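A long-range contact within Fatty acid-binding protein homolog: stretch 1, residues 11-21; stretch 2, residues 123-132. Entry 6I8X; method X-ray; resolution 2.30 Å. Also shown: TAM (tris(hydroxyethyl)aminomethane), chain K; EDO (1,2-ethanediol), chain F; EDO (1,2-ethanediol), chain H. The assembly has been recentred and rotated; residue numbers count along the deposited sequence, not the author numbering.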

ATOM      1  N   ASP A  11     -11.433   5.259  10.097  1.00 39.77           N
ATOM      2  CA  ASP A  11     -11.257   4.055  10.930  1.00 39.45           C
ATOM      3  C   ASP A  11     -11.340   2.748  10.141  1.00 40.77           C
ATOM      4  O   ASP A  11     -10.774   1.747  10.563  1.00 39.59           O
ATOM      5  CB  ASP A  11     -12.227   4.049  12.116  1.00 42.13           C
ATOM      6  CG  ASP A  11     -11.854   5.066  13.169  1.00 64.84           C
ATOM      7  OD1 ASP A  11     -10.685   5.062  13.611  1.00 68.37           O
ATOM      8  OD2 ASP A  11     -12.734   5.860  13.569  1.00 76.42           O
ATOM      9  N   LYS A  12     -12.064   2.790   9.006  1.00 35.37           N
ATOM     10  CA  LYS A  12     -12.254   1.788   7.952  1.00 34.85           C
ATOM     11  C   LYS A  12     -10.889   1.177   7.569  1.00 37.66           C
ATOM     12  O   LYS A  12     -10.803   0.000   7.263  1.00 37.27           O
ATOM     13  CB  LYS A  12     -12.714   2.562   6.686  1.00 36.24           C
ATOM     14  CG  LYS A  12     -13.967   2.094   6.018  1.00 51.18           C
ATOM     15  CD  LYS A  12     -14.079   2.729   4.633  1.00 58.56           C
ATOM     16  CE  LYS A  12     -15.058   3.878   4.565  1.00 70.26           C
ATOM     17  NZ  LYS A  12     -14.515   5.110   5.194  1.00 82.56           N
ATOM     18  N   PHE A  13      -9.851   2.024   7.486  1.00 33.07           N
ATOM     19  CA  PHE A  13      -8.514   1.659   7.037  1.00 31.96           C
ATOM     20  C   PHE A  13      -7.549   1.299   8.155  1.00 36.83           C
ATOM     21  O   PHE A  13      -6.440   0.875   7.869  1.00 39.16           O
ATOM     22  CB  PHE A  13      -7.946   2.783   6.157  1.00 33.13           C
ATOM     23  CG  PHE A  13      -8.765   3.007   4.910  1.00 33.01           C
ATOM     24  CD1 PHE A  13      -8.779   2.056   3.884  1.00 33.90           C
ATOM     25  CD2 PHE A  13      -9.538   4.153   4.764  1.00 32.99           C
ATOM     26  CE1 PHE A  13      -9.567   2.243   2.744  1.00 33.56           C
ATOM     27  CE2 PHE A  13     -10.311   4.351   3.611  1.00 34.77           C
ATOM     28  CZ  PHE A  13     -10.321   3.394   2.611  1.00 32.71           C
ATOM     29  N   LEU A  14      -7.963   1.434   9.408  1.00 33.56           N
ATOM     30  CA  LEU A  14      -7.128   1.092  10.550  1.00 34.12           C
ATOM     31  C   LEU A  14      -7.234  -0.375  10.899  1.00 36.52           C
ATOM     32  O   LEU A  14      -8.327  -0.954  10.853  1.00 36.33           O
ATOM     33  CB  LEU A  14      -7.463   1.950  11.790  1.00 34.77           C
ATOM     34  CG  LEU A  14      -7.095   3.443  11.714  1.00 40.58           C
ATOM     35  CD1 LEU A  14      -7.470   4.157  13.020  1.00 41.99           C
ATOM     36  CD2 LEU A  14      -5.604   3.651  11.414  1.00 40.11           C
ATOM     37  N   GLY A  15      -6.098  -0.951  11.272  1.00 30.11           N
ATOM     38  CA  GLY A  15      -6.035  -2.337  11.702  1.00 28.82           C
ATOM     39  C   GLY A  15      -5.057  -3.202  10.943  1.00 29.61           C
ATOM     40  O   GLY A  15      -4.175  -2.701  10.251  1.00 28.62           O
ATOM     41  N   THR A  16      -5.240  -4.507  11.087  1.00 26.52           N
ATOM     42  CA  THR A  16      -4.464  -5.598  10.492  1.00 27.17           C
ATOM     43  C   THR A  16      -5.308  -6.280   9.418  1.00 30.61           C
ATOM     44  O   THR A  16      -6.449  -6.660   9.669  1.00 29.46           O
ATOM     45  CB  THR A  16      -4.030  -6.603  11.574  1.00 31.10           C
ATOM     46  OG1 THR A  16      -3.287  -5.898  12.566  1.00 31.53           O
ATOM     47  CG2 THR A  16      -3.173  -7.746  11.000  1.00 32.63           C
ATOM     48  N   PHE A  17      -4.707  -6.491   8.255  1.00 27.68           N
ATOM     49  CA  PHE A  17      -5.378  -7.098   7.109  1.00 27.76           C
ATOM     50  C   PHE A  17      -4.477  -8.161   6.493  1.00 30.18           C
ATOM     51  O   PHE A  17      -3.336  -7.890   6.128  1.00 29.00           O
ATOM     52  CB  PHE A  17      -5.752  -6.000   6.082  1.00 28.97           C
ATOM     53  CG  PHE A  17      -6.642  -4.885   6.600  1.00 30.97           C
ATOM     54  CD1 PHE A  17      -8.028  -4.970   6.487  1.00 33.24           C
ATOM     55  CD2 PHE A  17      -6.093  -3.714   7.124  1.00 33.14           C
ATOM     56  CE1 PHE A  17      -8.845  -3.905   6.878  1.00 33.40           C
ATOM     57  CE2 PHE A  17      -6.917  -2.664   7.548  1.00 34.90           C
ATOM     58  CZ  PHE A  17      -8.284  -2.773   7.428  1.00 32.83           C
ATOM     59  N   LYS A  18      -4.980  -9.373   6.405  1.00 28.74           N
ATOM     60  CA  LYS A  18      -4.217 -10.502   5.864  1.00 28.81           C
ATOM     61  C   LYS A  18      -4.640 -10.851   4.426  1.00 30.64           C
ATOM     62  O   LYS A  18      -5.810 -11.138   4.185  1.00 28.58           O
ATOM     63  CB  LYS A  18      -4.338 -11.736   6.810  1.00 30.43           C
ATOM     64  CG  LYS A  18      -3.555 -12.964   6.338  1.00 42.14           C
ATOM     65  CD  LYS A  18      -3.881 -14.229   7.142  1.00 56.32           C
ATOM     66  CE  LYS A  18      -5.104 -14.995   6.640  1.00 73.80           C
ATOM     67  NZ  LYS A  18      -4.892 -15.645   5.301  1.00 75.84           N
ATOM     68  N   LEU A  19      -3.664 -10.905   3.497  1.00 29.13           N
ATOM     69  CA  LEU A  19      -3.889 -11.323   2.102  1.00 29.48           C
ATOM     70  C   LEU A  19      -4.488 -12.749   2.049  1.00 35.87           C
ATOM     71  O   LEU A  19      -3.889 -13.714   2.548  1.00 32.02           O
ATOM     72  CB  LEU A  19      -2.584 -11.244   1.291  1.00 29.43           C
ATOM     73  CG  LEU A  19      -2.655 -11.802  -0.158  1.00 33.71           C
ATOM     74  CD1 LEU A  19      -3.526 -10.896  -1.084  1.00 34.40           C
ATOM     75  CD2 LEU A  19      -1.279 -11.998  -0.715  1.00 31.75           C
ATOM     76  N   GLU A  20      -5.674 -12.853   1.419  1.00 36.44           N
ATOM     77  CA  GLU A  20      -6.461 -14.074   1.290  1.00 37.26           C
ATOM     78  C   GLU A  20      -6.541 -14.591  -0.156  1.00 41.36           C
ATOM     79  O   GLU A  20      -6.482 -15.788  -0.376  1.00 42.17           O
ATOM     80  CB  GLU A  20      -7.878 -13.802   1.824  1.00 39.25           C
ATOM     81  CG  GLU A  20      -8.264 -14.728   2.966  1.00 54.43           C
ATOM     82  CD  GLU A  20      -9.726 -14.789   3.358  1.00 74.12           C
ATOM     83  OE1 GLU A  20     -10.605 -14.557   2.494  1.00 59.34           O
ATOM     84  OE2 GLU A  20      -9.989 -15.140   4.531  1.00 73.99           O
ATOM     85  N   ARG A  21      -6.734 -13.693  -1.125  1.00 37.30           N
ATOM     86  CA  ARG A  21      -6.896 -14.006  -2.546  1.00 37.05           C
ATOM     87  C   ARG A  21      -6.730 -12.756  -3.390  1.00 36.02           C
ATOM     88  O   ARG A  21      -6.766 -11.658  -2.878  1.00 35.03           O
ATOM     89  CB  ARG A  21      -8.285 -14.661  -2.830  1.00 42.10           C
ATOM     90  CG  ARG A  21      -9.490 -13.778  -2.545  1.00 54.37           C
ATOM     91  CD  ARG A  21     -10.779 -14.432  -3.002  1.00 76.67           C
ATOM     92  NE  ARG A  21     -11.938 -13.542  -2.843  1.00 90.45           N
ATOM     93  CZ  ARG A  21     -12.454 -12.781  -3.808  1.00 97.14           C
ATOM     94  NH1 ARG A  21     -11.920 -12.784  -5.025  1.00 73.37           N
ATOM     95  NH2 ARG A  21     -13.507 -12.011  -3.562  1.00 83.22           N
ATOM     96  N   GLU A 123      -4.554   1.744  -4.966  1.00 38.14           N
ATOM     97  CA  GLU A 123      -5.810   2.188  -4.382  1.00 37.31           C
ATOM     98  C   GLU A 123      -6.347   1.152  -3.390  1.00 37.77           C
ATOM     99  O   GLU A 123      -6.346  -0.036  -3.691  1.00 35.69           O
ATOM    100  CB  GLU A 123      -6.787   2.427  -5.530  1.00 39.52           C
ATOM    101  CG  GLU A 123      -8.199   2.822  -5.148  1.00 56.17           C
ATOM    102  CD  GLU A 123      -9.164   2.858  -6.321  1.00 85.22           C
ATOM    103  OE1 GLU A 123      -8.736   3.207  -7.446  1.00 78.65           O
ATOM    104  OE2 GLU A 123     -10.355   2.532  -6.110  1.00 83.42           O
ATOM    105  N   TYR A 124      -6.796   1.607  -2.202  1.00 32.84           N
ATOM    106  CA  TYR A 124      -7.371   0.735  -1.196  1.00 31.55           C
ATOM    107  C   TYR A 124      -8.791   1.123  -0.920  1.00 35.70           C
ATOM    108  O   TYR A 124      -9.103   2.307  -0.766  1.00 35.14           O
ATOM    109  CB  TYR A 124      -6.601   0.743   0.119  1.00 32.09           C
ATOM    110  CG  TYR A 124      -5.162   0.312   0.042  1.00 34.31           C
ATOM    111  CD1 TYR A 124      -4.796  -1.004   0.314  1.00 35.56           C
ATOM    112  CD2 TYR A 124      -4.144   1.248  -0.151  1.00 35.41           C
ATOM    113  CE1 TYR A 124      -3.458  -1.383   0.382  1.00 34.96           C
ATOM    114  CE2 TYR A 124      -2.801   0.874  -0.106  1.00 36.19           C
ATOM    115  CZ  TYR A 124      -2.463  -0.444   0.159  1.00 39.74           C
ATOM    116  OH  TYR A 124      -1.146  -0.824   0.238  1.00 38.41           O
ATOM    117  N   ARG A 125      -9.664   0.104  -0.822  1.00 33.27           N
ATOM    118  CA  ARG A 125     -11.073   0.305  -0.543  1.00 34.22           C
ATOM    119  C   ARG A 125     -11.531  -0.749   0.414  1.00 38.38           C
ATOM    120  O   ARG A 125     -11.019  -1.855   0.398  1.00 36.77           O
ATOM    121  CB  ARG A 125     -11.900   0.238  -1.838  1.00 36.52           C
ATOM    122  CG  ARG A 125     -11.659   1.399  -2.808  1.00 47.18           C
ATOM    123  CD  ARG A 125     -12.590   1.355  -4.008  1.00 58.48           C
ATOM    124  NE  ARG A 125     -13.972   1.658  -3.634  1.00 69.57           N
ATOM    125  CZ  ARG A 125     -14.496   2.878  -3.616  1.00 82.27           C
ATOM    126  NH1 ARG A 125     -13.768   3.927  -3.977  1.00 63.06           N
ATOM    127  NH2 ARG A 125     -15.758   3.056  -3.248  1.00 73.57           N
ATOM    128  N   ARG A 126     -12.462  -0.401   1.279  1.00 37.38           N
ATOM    129  CA  ARG A 126     -13.044  -1.373   2.189  1.00 37.21           C
ATOM    130  C   ARG A 126     -14.292  -1.918   1.564  1.00 41.53           C
ATOM    131  O   ARG A 126     -15.071  -1.161   0.999  1.00 41.73           O
ATOM    132  CB  ARG A 126     -13.353  -0.783   3.572  1.00 34.70           C
ATOM    133  CG  ARG A 126     -12.162  -0.794   4.507  1.00 40.95           C
ATOM    134  CD  ARG A 126     -11.682  -2.183   4.931  1.00 38.33           C
ATOM    135  NE  ARG A 126     -12.690  -2.996   5.630  1.00 36.31           N
ATOM    136  CZ  ARG A 126     -12.896  -3.003   6.947  1.00 37.80           C
ATOM    137  NH1 ARG A 126     -12.206  -2.195   7.739  1.00 27.28           N
ATOM    138  NH2 ARG A 126     -13.806  -3.804   7.479  1.00 29.32           N
ATOM    139  N   ASP A 127     -14.473  -3.235   1.640  1.00 38.84           N
ATOM    140  CA  ASP A 127     -15.661  -3.903   1.144  1.00 39.37           C
ATOM    141  C   ASP A 127     -16.021  -5.019   2.130  1.00 38.96           C
ATOM    142  O   ASP A 127     -15.507  -6.143   2.028  1.00 37.92           O
ATOM    143  CB  ASP A 127     -15.451  -4.439  -0.277  1.00 42.13           C
ATOM    144  CG  ASP A 127     -16.730  -4.989  -0.863  1.00 55.90           C
ATOM    145  OD1 ASP A 127     -17.820  -4.535  -0.438  1.00 56.35           O
ATOM    146  OD2 ASP A 127     -16.646  -5.907  -1.715  1.00 65.35           O
ATOM    147  N   GLY A 128     -16.883  -4.679   3.084  1.00 32.18           N
ATOM    148  CA  GLY A 128     -17.267  -5.584   4.150  1.00 31.55           C
ATOM    149  C   GLY A 128     -16.049  -5.815   5.016  1.00 35.71           C
ATOM    150  O   GLY A 128     -15.314  -4.861   5.322  1.00 34.64           O
ATOM    151  N   ASP A 129     -15.744  -7.082   5.295  1.00 33.88           N
ATOM    152  CA  ASP A 129     -14.583  -7.459   6.124  1.00 34.74           C
ATOM    153  C   ASP A 129     -13.263  -7.395   5.375  1.00 36.90           C
ATOM    154  O   ASP A 129     -12.236  -7.784   5.917  1.00 36.32           O
ATOM    155  CB  ASP A 129     -14.786  -8.859   6.724  1.00 37.48           C
ATOM    156  CG  ASP A 129     -16.060  -8.934   7.522  1.00 49.67           C
ATOM    157  OD1 ASP A 129     -16.187  -8.164   8.520  1.00 47.44           O
ATOM    158  OD2 ASP A 129     -16.977  -9.674   7.095  1.00 59.85           O
ATOM    159  N   TYR A 130     -13.295  -6.921   4.137  1.00 33.53           N
ATOM    160  CA  TYR A 130     -12.126  -6.872   3.271  1.00 32.59           C
ATOM    161  C   TYR A 130     -11.631  -5.493   2.958  1.00 34.75           C
ATOM    162  O   TYR A 130     -12.408  -4.577   2.747  1.00 33.35           O
ATOM    163  CB  TYR A 130     -12.381  -7.628   1.935  1.00 33.18           C
ATOM    164  CG  TYR A 130     -12.543  -9.115   2.122  1.00 35.74           C
ATOM    165  CD1 TYR A 130     -13.796  -9.675   2.372  1.00 38.58           C
ATOM    166  CD2 TYR A 130     -11.435  -9.965   2.109  1.00 36.06           C
ATOM    167  CE1 TYR A 130     -13.941 -11.038   2.632  1.00 39.96           C
ATOM    168  CE2 TYR A 130     -11.572 -11.336   2.323  1.00 37.09           C
ATOM    169  CZ  TYR A 130     -12.830 -11.870   2.588  1.00 46.87           C
ATOM    170  OH  TYR A 130     -12.971 -13.214   2.850  1.00 47.41           O
ATOM    171  N   LEU A 131     -10.311  -5.391   2.850  1.00 32.56           N
ATOM    172  CA  LEU A 131      -9.584  -4.256   2.321  1.00 31.57           C
ATOM    173  C   LEU A 131      -9.191  -4.772   0.914  1.00 35.66           C
ATOM    174  O   LEU A 131      -8.602  -5.835   0.785  1.00 34.78           O
ATOM    175  CB  LEU A 131      -8.328  -3.969   3.173  1.00 30.67           C
ATOM    176  CG  LEU A 131      -7.452  -2.783   2.736  1.00 34.03           C
ATOM    177  CD1 LEU A 131      -8.140  -1.429   3.025  1.00 33.20           C
ATOM    178  CD2 LEU A 131      -6.085  -2.871   3.390  1.00 36.72           C
ATOM    179  N   VAL A 132      -9.586  -4.060  -0.119  1.00 34.48           N
ATOM    180  CA  VAL A 132      -9.317  -4.394  -1.517  1.00 33.25           C
ATOM    181  C   VAL A 132      -8.239  -3.426  -2.020  1.00 35.06           C
ATOM    182  O   VAL A 132      -8.427  -2.214  -1.981  1.00 32.84           O
ATOM    183  CB  VAL A 132     -10.608  -4.303  -2.382  1.00 37.01           C
ATOM    184  CG1 VAL A 132     -10.350  -4.782  -3.809  1.00 36.87           C
ATOM    185  CG2 VAL A 132     -11.773  -5.074  -1.744  1.00 36.73           C
TER
HETATM  186  C   TAM K 209      -8.366  -1.113  15.620  1.00 61.11           C
HETATM  187  C1  TAM K 209      -6.795  -0.876  15.608  1.00 62.01           C
HETATM  188  C2  TAM K 209      -8.661  -2.225  14.512  1.00 54.11           C
HETATM  189  C3  TAM K 209      -9.070  -1.513  17.005  1.00 59.91           C
HETATM  190  C4  TAM K 209      -6.336   0.560  15.745  1.00 62.57           C
HETATM  191  C5  TAM K 209      -7.996  -3.557  14.797  1.00 54.76           C
HETATM  192  C6  TAM K 209      -8.216  -1.352  18.238  1.00 60.98           C
HETATM  193  N   TAM K 209      -8.861   0.217  15.214  1.00 62.33           N
HETATM  194  O4  TAM K 209      -4.929   0.619  15.713  1.00 62.85           O
HETATM  195  O5  TAM K 209      -7.923  -4.451  13.643  1.00 60.89           O
HETATM  196  O6  TAM K 209      -8.976  -1.644  19.387  1.00 64.35           O
HETATM  197  C1  EDO F 204     -13.989   7.447  10.925  1.00 77.44           C
HETATM  198  O1  EDO F 204     -14.259   7.194   9.555  1.00 77.05           O
HETATM  199  C2  EDO F 204     -12.744   8.371  11.068  1.00 78.32           C
HETATM  200  O2  EDO F 204     -12.681   8.907  12.380  1.00 79.90           O
HETATM  201  C1  EDO H 206      -5.096   1.905 -10.241  1.00 71.71           C
HETATM  202  O1  EDO H 206      -5.020   2.660  -9.041  1.00 71.10           O
HETATM  203  C2  EDO H 206      -6.314   0.939 -10.200  1.00 71.58           C
HETATM  204  O2  EDO H 206      -7.470   1.659  -9.815  1.00 73.30           O
HETATM  205  O   HOH W   1     -11.248  -0.979  10.557  1.00 37.99           O

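Contact between residues 11-21 and the hairpin of residues 123-132 in a fatty acid-binding protein homolog, two stretches whose touching residues are at least 109 apart in sequence and that bury 460 Å² between them. Arg126, Phe17 and Phe13 have the most surface covered by the opposing stretch, and no backbone-to-backbone hydrogen bond joins the two; side chains carry the contact.

Arg126 points its CA-to-CB bond toward the first stretch, and its side chain, with chi1, chi2 and chi3 all m, folds back over its own hairpin. Its guanidinium connects three pieces of backbone. NH1 donates to the carbonyl O of Lys12 at 2.6 Å (N-H...O angle 150°), with the acceptor near the guanidinium plane, as suits an in-plane N-H. On the hairpin side, NH2 of Arg126 donates to O of Gly128 at 2.8 Å, and NE of Arg126 reaches the same Gly128 O at 3.2 Å; a weak bond runs from NE of Arg126 to O of Tyr130 at 3.3 Å. The group thus ties the type II' turn from Asp127 to Tyr130 to the 3-10 segment of the first stretch. Water 1 receives a weak bond from Arg126 NH1 (3.2 Å to the water O), and the O of water 1 lies 2.8 Å from O of Asp11 and 2.9 Å from O of Leu14, each within reach of a proton from the water, adding a solvent link to the 3-10 segment and the residue that follows it. The aliphatic part of Arg126 also packs: its CG lies 3.7 Å from CG of Lys12, and its CD 3.8 Å from CE1 of Phe17.

Phe17, on the strand that starts at Gly15, and Leu131 each point their CA-to-CB bond toward the other stretch. CB of Leu131 sits 3.5 Å from CD1 of Phe17 and 3.9 Å from the centroid of the Phe17 ring, 30° off the normal, a CH-pi contact over one face.

Phe13 starts away from the hairpin, but its ring comes nearer. CD1 of Phe13 meets CD1 of Leu131 at 3.6 Å, at the ring edge, so Leu131 touches both phenylalanines. CE1 of Phe13 packs on CB of Tyr124 at 4.2 Å, so the ring touches both strands of the hairpin; the same CE1 lies 3.5 Å from the carbonyl O of Tyr124.

Farther along the strand, a polar contact joins Glu20 and Tyr130. The Tyr130 CA-to-CB bond points away from the first stretch, yet the end of its side chain comes nearer: OH of Tyr130 donates to OE1 of Glu20 at 2.7 Å, with the carboxylate oxygen near the plane of the tyrosine ring.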